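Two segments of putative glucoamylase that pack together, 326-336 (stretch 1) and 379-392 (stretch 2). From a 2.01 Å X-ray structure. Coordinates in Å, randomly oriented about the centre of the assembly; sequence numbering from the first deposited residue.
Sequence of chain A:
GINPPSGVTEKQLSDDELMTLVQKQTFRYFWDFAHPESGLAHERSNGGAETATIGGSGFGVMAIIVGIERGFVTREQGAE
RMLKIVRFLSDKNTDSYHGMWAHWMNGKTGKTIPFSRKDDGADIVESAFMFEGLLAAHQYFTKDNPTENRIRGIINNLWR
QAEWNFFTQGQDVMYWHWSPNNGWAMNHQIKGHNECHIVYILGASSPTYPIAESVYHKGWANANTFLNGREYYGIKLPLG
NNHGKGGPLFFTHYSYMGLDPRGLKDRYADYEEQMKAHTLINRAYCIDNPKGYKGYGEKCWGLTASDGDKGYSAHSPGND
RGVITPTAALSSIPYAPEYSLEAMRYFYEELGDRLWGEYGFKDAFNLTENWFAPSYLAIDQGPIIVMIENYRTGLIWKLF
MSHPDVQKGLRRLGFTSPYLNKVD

Stretch 1 (326-336) PTAALSSIPYA
Stretch 2 379-392: IDQGPIIVMIENYR

Two segments of one chain, at least 52 residues apart in sequence wherever they touch, run side by side in nearly the same direction. Stretch 2 is helical throughout, part of a longer helix that extends beyond both ends. Stretch 1 is helical through 326-331, then leaves the regular pattern: Ser332 sits at phi/psi -90/7, and 333-335 keep helical angles without the regular bonds. Tyr335 N and Ala336 N both bond to Ser332 O, at 2.8 and 3.2 Å, and Ala336 (-149/72) takes the N-cap position of a following helix. The two helix axes lie 13° apart in their N-to-C directions, with a closest approach of 8.6 Å. The register, CA to CA, sets Thr327 against Asp380 at 5.5 Å, Ser331 against Ile384 at 4.8 Å, Ile333 against Ile388 at 6.3 Å and Pro334 against Tyr391 at 4.6 Å. Together the stretches bury 614 Å².

The rule at the first turn is a small polar residue facing a kink. Pro383 has no amide hydrogen, so its N makes no bond to the preceding turn and the helix is kinked there. Ile384 N turns to Gln381 O in a weak bond of 3.2 Å, and Asp380 O, which takes no helix bond from Ile384 N, accepts from across the interface: Thr327, with chi1 t and its CB pointing toward stretch 2, donates OG1 to Asp380 O at 2.7 Å, the one hydrogen bond between the stretches. Its CG2 lies 3.7 Å from Asp380 OD1.

One turn on, the backbones come close at Ser331 (chi1 m). Its OG lies 3.2 Å from Pro383 CB and also 3.2 Å from Ile384 N, but the latter angle is too poor for a hydrogen bond. Within its own stretch, the hydroxyl has two possible acceptors, Thr327 OG1 at 3.0 Å from Ser331 OG and, in a weak bond, Thr327 O at 3.1 Å from it. Ile384 (m, t) brings CG1 to 3.7 Å from Thr327 OG1 and 4.2 Å from Leu330 CB, with Leu330 also m, t.

Beyond the helix, the contact becomes mainly apolar. Met387, a selenomethionine with all three chi angles m, points its CB toward stretch 1; that CB sits 3.1 Å from Ser331 O, while its CE reaches 3.9 Å from Pro334 CG. Tyr335 (chi1 m, chi2 -45°) starts with its CB pointing away, yet its ring end returns to the interface: Tyr335 CZ is 3.6 Å and Tyr335 OH 3.2 Å from Met387 CE, an oblique approach to the ring. The hydroxyl is satisfied elsewhere in the structure.

Ile333 (t, t) points toward the helix and spans a full turn of it. Its CG2 lies 3.6 Å from Met387 O and 4.1 Å from Ile388 CG1 (Ile388 m, t), while its CG1 covers one face of the Tyr391 ring, 4.1 Å from the centroid and 25° off the normal, a CH-pi contact. Tyr391 (chi1 t, chi2 64°) also meets Pro334, CB to CB at 4.1 Å.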

# COMPACT_ATOMS: atom_id res chain seq x y z
N PRO A 326 10.82 7.77 5.98
CA PRO A 326 9.66 8.46 6.55
C PRO A 326 8.32 7.76 6.41
O PRO A 326 7.51 7.86 7.33
CB PRO A 326 9.66 9.80 5.81
CG PRO A 326 11.12 10.09 5.66
CD PRO A 326 11.70 8.73 5.29
N THR A 327 8.08 7.05 5.30
CA THR A 327 6.81 6.37 5.15
C THR A 327 6.54 5.33 6.24
O THR A 327 5.37 5.07 6.50
CB THR A 327 6.62 5.75 3.76
OG1 THR A 327 5.23 5.40 3.59
CG2 THR A 327 7.50 4.49 3.56
N ALA A 328 7.57 4.79 6.89
CA ALA A 328 7.41 3.81 8.00
C ALA A 328 6.60 4.43 9.15
O ALA A 328 5.47 3.99 9.42
CB ALA A 328 8.78 3.28 8.52
N ALA A 329 7.16 5.44 9.81
CA ALA A 329 6.47 6.07 10.95
C ALA A 329 5.18 6.79 10.50
O ALA A 329 4.14 6.67 11.16
CB ALA A 329 7.39 7.06 11.69
N LEU A 330 5.24 7.51 9.40
CA LEU A 330 4.15 8.41 9.04
C LEU A 330 2.92 7.60 8.70
O LEU A 330 1.80 7.92 9.16
CB LEU A 330 4.56 9.33 7.89
CG LEU A 330 5.74 10.30 8.16
CD1 LEU A 330 5.86 11.31 7.04
CD2 LEU A 330 5.57 10.98 9.49
N SER A 331 3.10 6.52 7.93
CA SER A 331 1.95 5.74 7.51
C SER A 331 1.34 4.84 8.60
O SER A 331 0.25 4.28 8.42
CB SER A 331 2.27 4.94 6.27
OG SER A 331 2.69 5.79 5.21
N SER A 332 2.07 4.71 9.71
CA SER A 332 1.65 3.97 10.87
C SER A 332 0.88 4.85 11.87
O SER A 332 0.56 4.39 12.98
CB SER A 332 2.88 3.32 11.55
OG SER A 332 3.26 2.13 10.84
N ILE A 333 0.59 6.10 11.47
CA ILE A 333 -0.14 7.08 12.29
C ILE A 333 -1.45 6.55 12.94
O ILE A 333 -1.65 6.81 14.11
CB ILE A 333 -0.35 8.46 11.55
CG1 ILE A 333 -0.93 9.54 12.51
CG2 ILE A 333 -1.16 8.29 10.27
CD1 ILE A 333 -0.65 10.98 12.06
N PRO A 334 -2.28 5.75 12.23
CA PRO A 334 -3.46 5.34 13.00
C PRO A 334 -3.13 4.34 14.08
O PRO A 334 -3.93 4.11 14.94
CB PRO A 334 -4.37 4.70 11.98
CG PRO A 334 -3.51 4.40 10.79
CD PRO A 334 -2.31 5.27 10.84
N TYR A 335 -1.96 3.74 14.03
CA TYR A 335 -1.62 2.70 14.99
C TYR A 335 -0.89 3.24 16.21
O TYR A 335 -1.03 2.66 17.27
CB TYR A 335 -0.77 1.63 14.33
CG TYR A 335 -1.29 1.12 13.02
CD1 TYR A 335 -2.63 0.80 12.87
CD2 TYR A 335 -0.43 0.90 11.93
CE1 TYR A 335 -3.12 0.30 11.68
CE2 TYR A 335 -0.93 0.38 10.73
CZ TYR A 335 -2.27 0.08 10.62
OH TYR A 335 -2.76 -0.48 9.47
N ALA A 336 -0.14 4.33 16.08
CA ALA A 336 0.56 4.94 17.22
C ALA A 336 0.64 6.43 16.96
O ALA A 336 1.73 6.97 16.65
CB ALA A 336 1.94 4.33 17.39
N ILE A 379 5.11 4.09 -4.09
CA ILE A 379 4.66 3.14 -3.06
C ILE A 379 4.99 3.60 -1.63
O ILE A 379 4.44 3.07 -0.70
CB ILE A 379 5.16 1.68 -3.31
CG1 ILE A 379 6.69 1.62 -3.27
CG2 ILE A 379 4.55 1.10 -4.62
CD1 ILE A 379 7.33 0.25 -3.62
N ASP A 380 5.89 4.56 -1.47
CA ASP A 380 6.19 5.18 -0.16
C ASP A 380 5.33 6.45 0.09
O ASP A 380 4.87 6.69 1.22
CB ASP A 380 7.69 5.47 -0.09
CG ASP A 380 8.57 4.15 -0.10
OD1 ASP A 380 8.06 3.06 0.23
OD2 ASP A 380 9.80 4.23 -0.36
N GLN A 381 5.04 7.22 -0.97
CA GLN A 381 4.23 8.43 -0.87
C GLN A 381 2.73 8.17 -0.69
O GLN A 381 2.05 8.86 0.06
CB GLN A 381 4.46 9.35 -2.08
CG GLN A 381 5.88 9.93 -2.20
CD GLN A 381 6.42 10.60 -0.94
OE1 GLN A 381 6.90 9.94 0.01
NE2 GLN A 381 6.48 11.88 -0.97
N GLY A 382 2.20 7.15 -1.37
CA GLY A 382 0.80 6.88 -1.31
C GLY A 382 0.27 6.65 0.09
O GLY A 382 -0.75 7.26 0.49
N PRO A 383 0.93 5.76 0.85
CA PRO A 383 0.43 5.45 2.21
C PRO A 383 0.50 6.64 3.17
O PRO A 383 -0.30 6.70 4.11
CB PRO A 383 1.34 4.28 2.68
CG PRO A 383 1.82 3.63 1.38
CD PRO A 383 1.98 4.79 0.41
N ILE A 384 1.41 7.57 2.94
CA ILE A 384 1.50 8.74 3.79
C ILE A 384 0.20 9.53 3.66
O ILE A 384 -0.39 9.87 4.69
CB ILE A 384 2.71 9.63 3.46
CG1 ILE A 384 4.01 8.89 3.77
CG2 ILE A 384 2.63 10.96 4.21
CD1 ILE A 384 5.26 9.59 3.21
N ILE A 385 -0.27 9.76 2.43
CA ILE A 385 -1.49 10.55 2.22
C ILE A 385 -2.67 9.80 2.81
O ILE A 385 -3.48 10.35 3.56
CB ILE A 385 -1.82 10.82 0.72
CG1 ILE A 385 -0.72 11.57 0.02
CG2 ILE A 385 -3.12 11.64 0.58
CD1 ILE A 385 -0.81 11.50 -1.50
N VAL A 386 -2.80 8.53 2.45
CA VAL A 386 -4.00 7.77 2.73
C VAL A 386 -4.13 7.35 4.18
O VAL A 386 -5.22 7.37 4.72
CB VAL A 386 -4.12 6.52 1.78
CG1 VAL A 386 -5.28 5.63 2.21
CG2 VAL A 386 -4.30 6.97 0.34
N MSE A 387 -3.04 6.97 4.83
CA MSE A 387 -3.12 6.51 6.23
C MSE A 387 -3.29 7.69 7.16
O MSE A 387 -3.98 7.58 8.16
CB MSE A 387 -1.90 5.64 6.63
CG MSE A 387 -1.79 4.33 5.83
SE MSE A 387 -3.30 3.12 6.07
CE MSE A 387 -2.80 2.13 7.65
N ILE A 388 -2.74 8.85 6.80
CA ILE A 388 -3.04 10.07 7.53
C ILE A 388 -4.54 10.28 7.45
O ILE A 388 -5.19 10.51 8.48
CB ILE A 388 -2.28 11.33 7.03
CG1 ILE A 388 -0.79 11.26 7.44
CG2 ILE A 388 -2.93 12.64 7.54
CD1 ILE A 388 0.10 12.28 6.73
N GLU A 389 -5.12 10.14 6.27
CA GLU A 389 -6.56 10.38 6.21
C GLU A 389 -7.38 9.34 7.03
O GLU A 389 -8.37 9.70 7.68
CB GLU A 389 -7.09 10.40 4.76
CG GLU A 389 -8.51 10.91 4.65
CD GLU A 389 -8.64 12.32 5.20
OE1 GLU A 389 -7.70 13.11 4.94
OE2 GLU A 389 -9.66 12.62 5.88
N ASN A 390 -7.02 8.06 6.92
CA ASN A 390 -7.67 7.05 7.73
C ASN A 390 -7.61 7.38 9.23
O ASN A 390 -8.62 7.25 9.93
CB ASN A 390 -7.09 5.66 7.48
CG ASN A 390 -7.65 5.03 6.22
OD1 ASN A 390 -8.79 5.35 5.83
ND2 ASN A 390 -6.87 4.11 5.57
N TYR A 391 -6.46 7.82 9.71
CA TYR A 391 -6.36 8.33 11.10
C TYR A 391 -7.31 9.48 11.35
O TYR A 391 -7.96 9.52 12.37
CB TYR A 391 -4.93 8.77 11.43
CG TYR A 391 -4.80 9.58 12.69
CD1 TYR A 391 -5.09 9.02 13.93
CD2 TYR A 391 -4.42 10.92 12.66
CE1 TYR A 391 -4.97 9.73 15.10
CE2 TYR A 391 -4.28 11.65 13.84
CZ TYR A 391 -4.58 11.03 15.04
OH TYR A 391 -4.48 11.71 16.20
N ARG A 392 -7.38 10.46 10.45
CA ARG A 392 -8.20 11.64 10.75
C ARG A 392 -9.73 11.44 10.61
O ARG A 392 -10.46 12.01 11.33
CB ARG A 392 -7.77 12.83 9.87
CG ARG A 392 -6.28 13.22 9.95
CD ARG A 392 -5.92 14.29 8.93
NE ARG A 392 -6.27 15.61 9.43
CZ ARG A 392 -5.99 16.76 8.80
NH1 ARG A 392 -5.41 16.77 7.57
NH2 ARG A 392 -6.31 17.88 9.39